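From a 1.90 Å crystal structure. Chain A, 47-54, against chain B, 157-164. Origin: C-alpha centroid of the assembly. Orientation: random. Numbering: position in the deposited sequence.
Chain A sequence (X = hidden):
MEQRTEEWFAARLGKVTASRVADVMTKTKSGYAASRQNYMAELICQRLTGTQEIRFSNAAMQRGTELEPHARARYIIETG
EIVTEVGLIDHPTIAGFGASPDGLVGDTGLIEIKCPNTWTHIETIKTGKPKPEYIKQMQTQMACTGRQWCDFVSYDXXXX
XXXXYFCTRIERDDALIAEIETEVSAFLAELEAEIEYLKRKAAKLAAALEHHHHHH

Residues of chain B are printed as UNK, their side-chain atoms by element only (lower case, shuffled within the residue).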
# COMPACT_ATOMS: atom_id res chain seq x y z
N ARG A 47 13.80 3.82 22.01
CA ARG A 47 14.49 4.10 23.28
C ARG A 47 13.65 3.62 24.47
O ARG A 47 14.18 3.02 25.39
CB ARG A 47 14.83 5.56 23.39
CG ARG A 47 16.01 5.91 22.49
CD ARG A 47 16.44 7.35 22.73
NE ARG A 47 17.46 7.80 21.78
CZ ARG A 47 18.38 8.72 22.05
NH1 ARG A 47 18.42 9.32 23.25
NH2 ARG A 47 19.24 9.08 21.09
N LEU A 48 12.34 3.84 24.41
CA LEU A 48 11.45 3.43 25.51
C LEU A 48 11.24 1.94 25.60
O LEU A 48 11.29 1.37 26.72
CB LEU A 48 10.08 4.13 25.37
CG LEU A 48 10.09 5.59 25.77
CD1 LEU A 48 8.71 6.23 25.40
CD2 LEU A 48 10.43 5.75 27.32
N THR A 49 11.03 1.28 24.45
CA THR A 49 10.75 -0.16 24.44
C THR A 49 12.00 -1.04 24.38
O THR A 49 11.97 -2.25 24.72
CB THR A 49 9.90 -0.56 23.21
OG1 THR A 49 10.67 -0.33 22.01
CG2 THR A 49 8.62 0.23 23.18
N GLY A 50 13.12 -0.44 23.96
CA GLY A 50 14.33 -1.22 23.82
C GLY A 50 14.36 -2.16 22.62
O GLY A 50 15.25 -2.98 22.53
N THR A 51 13.40 -2.06 21.71
CA THR A 51 13.40 -2.83 20.46
C THR A 51 12.90 -1.96 19.30
O THR A 51 12.23 -0.95 19.51
CB THR A 51 12.50 -4.08 20.48
OG1 THR A 51 11.19 -3.74 20.96
CG2 THR A 51 13.12 -5.22 21.31
N GLN A 52 13.26 -2.36 18.07
CA GLN A 52 12.77 -1.69 16.87
C GLN A 52 11.66 -2.53 16.25
O GLN A 52 11.64 -3.75 16.44
CB GLN A 52 13.90 -1.40 15.85
CG GLN A 52 14.87 -2.52 15.54
CD GLN A 52 16.15 -2.47 16.39
OE1 GLN A 52 16.38 -3.37 17.22
NE2 GLN A 52 17.00 -1.43 16.18
N GLU A 53 10.75 -1.88 15.52
CA GLU A 53 9.71 -2.58 14.73
C GLU A 53 10.30 -3.27 13.49
O GLU A 53 11.20 -2.71 12.85
CB GLU A 53 8.61 -1.60 14.31
CG GLU A 53 7.78 -1.07 15.48
CD GLU A 53 7.08 -2.18 16.26
OE1 GLU A 53 6.57 -3.13 15.62
OE2 GLU A 53 7.05 -2.11 17.53
N ILE A 54 9.81 -4.47 13.16
CA ILE A 54 10.31 -5.19 11.97
C ILE A 54 9.64 -4.68 10.69
O ILE A 54 9.95 -3.59 10.20
CB ILE A 54 10.19 -6.75 12.07
CG1 ILE A 54 8.96 -7.28 11.31
CG2 ILE A 54 10.22 -7.22 13.54
CD1 ILE A 54 9.24 -8.47 10.38
N UNK B 157 2.54 -3.86 26.11
CA UNK B 157 3.52 -4.47 26.96
C UNK B 157 4.97 -4.23 26.55
O UNK B 157 5.88 -4.66 27.26
o UNK B 157 3.71 -7.90 25.82
c UNK B 157 3.24 -5.97 27.06
c UNK B 157 3.51 -6.70 25.77
o UNK B 157 3.55 -6.11 24.68
N UNK B 158 5.21 -3.56 25.42
CA UNK B 158 6.62 -3.31 25.03
C UNK B 158 7.25 -2.20 25.83
O UNK B 158 8.48 -2.06 25.83
c UNK B 158 4.06 -2.99 19.99
c UNK B 158 6.72 -2.99 23.54
c UNK B 158 6.30 -4.19 22.71
n UNK B 158 4.75 -3.13 21.13
n UNK B 158 2.90 -2.34 20.01
n UNK B 158 4.53 -3.54 18.87
c UNK B 158 6.03 -3.82 21.23
N UNK B 159 6.41 -1.39 26.50
CA UNK B 159 6.84 -0.17 27.16
C UNK B 159 7.27 -0.47 28.61
O UNK B 159 6.98 -1.53 29.10
c UNK B 159 5.50 1.49 25.77
c UNK B 159 4.25 2.25 25.73
c UNK B 159 6.66 2.46 25.49
c UNK B 159 5.68 0.82 27.15
N UNK B 160 7.94 0.49 29.29
CA UNK B 160 8.21 0.32 30.74
C UNK B 160 6.88 0.11 31.48
O UNK B 160 5.84 0.59 31.02
c UNK B 160 9.47 2.15 29.88
c UNK B 160 8.43 1.78 28.81
c UNK B 160 8.76 1.69 31.13
N UNK B 161 6.93 -0.55 32.65
CA UNK B 161 5.73 -0.89 33.40
C UNK B 161 4.79 0.29 33.61
O UNK B 161 3.58 0.13 33.42
c UNK B 161 4.73 -1.94 35.50
o UNK B 161 3.99 -2.88 35.05
o UNK B 161 4.41 -1.24 36.48
c UNK B 161 6.03 -1.58 34.75
N UNK B 162 5.33 1.46 33.95
CA UNK B 162 4.45 2.56 34.32
C UNK B 162 3.86 3.26 33.07
O UNK B 162 3.23 4.28 33.22
o UNK B 162 7.16 4.97 35.27
c UNK B 162 6.42 4.20 34.57
o UNK B 162 6.70 3.92 33.36
c UNK B 162 5.17 3.59 35.23
N UNK B 163 4.11 2.73 31.87
CA UNK B 163 3.49 3.26 30.63
C UNK B 163 2.67 2.23 29.85
O UNK B 163 2.12 2.56 28.81
s UNK B 163 6.50 5.55 28.91
c UNK B 163 4.57 3.79 29.67
c UNK B 163 7.39 6.80 29.84
c UNK B 163 5.29 4.99 30.17
N UNK B 164 2.59 1.00 30.33
CA UNK B 164 1.97 -0.09 29.58
C UNK B 164 0.44 0.03 29.54
O UNK B 164 -0.19 -0.39 28.54
c UNK B 164 4.26 -3.05 30.68
c UNK B 164 2.35 -1.42 30.16
n UNK B 164 3.41 -3.56 31.54
c UNK B 164 3.84 -1.77 29.97
o UNK B 164 5.39 -3.55 30.46
O HOH W 1 10.88 -1.13 28.02
O HOH W 2 10.42 -3.41 26.62

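Position 157 of chain B has four side-chain atoms, two carbons with two oxygens on the second, and lies out of reach of the chain A stretch. This short carboxylate is B:Asp157.

Position 158 carries three carbons, a nitrogen, then a carbon bearing two more nitrogens. One terminal nitrogen lies 3.2 Å from A:Glu53 OE2, and the CB packs 3.8 Å from A:Thr49 CG2. An unbranched arm ending in such a planar group is a guanidinium, so the residue is B:Arg158. The approach of its NH1 to A:Glu53 OE2 is a salt bridge, but the oxygen sits well out of the guanidinium plane and no N-H points at it; the pairing is one of charges only, and A:Glu53 is poorly ordered.

At 159 there are four carbons, forked at the second. The CA-to-CB bond points away from chain A, yet the end of the side chain comes nearer: one end carbon lies 3.8 Å from A:Leu48 CB and also 3.8 Å from A:Thr49 CG2. The fork identifies B:Leu159, and that end carbon is its CD2.

The three carbons of 160 close a ring onto the backbone nitrogen, and the ring carbon bonded to that nitrogen lies 3.6 Å from A:Leu48 O and 4.5 Å from A:Leu48 CB. Such a ring occurs in proline alone among the standard residues: B:Pro160, with CD making the approach.

Positions 161 and 162 each show two carbons, the second with two oxygens, and neither touches chain A. These are B:Asp161 and B:Asp162.

Position 163 is an unbranched chain of two carbons, a sulfur and a final carbon. Its CB points toward chain A, and the carbon beyond the sulfur lies 4.1 Å from A:Leu48 CD2. The thioether is B:Met163. The backbone hydrogen bond from B:Met163 N to B:Pro160 O, 2.9 Å, closes the turn between them.

Position 164 has three carbons, the third carrying one oxygen and one nitrogen, and is out of reach. The amide is B:Gln164.

The two stretches bury 339 Å² between them, both sides summed, with no direct hydrogen bond across. A:Leu48 supplies much of the apolar part, meeting B:Leu159, B:Pro160 and B:Met163, helped by the methyl of A:Thr49. Beside it, A:Thr49 CA lies 3.3 Å from B:Arg158 O, a CA-H...O contact with an angle of 128° at the hydrogen. Water links the two backbones, alongside the charge pairing of A:Glu53 and B:Arg158: the O of water 2 lies 2.7 Å from A:Thr49 O and 2.5 Å from B:Arg158 O, placed to donate to either carbonyl; the carbonyls cannot donate to each other. On chain A, A:Thr51 N donates to A:Thr49 OG1 at 3.2 Å with an angle of 168°, spanning A:Gly50, whose positive phi marks the exit from the helix.

Chain B (157-164) DRLPDDMQ
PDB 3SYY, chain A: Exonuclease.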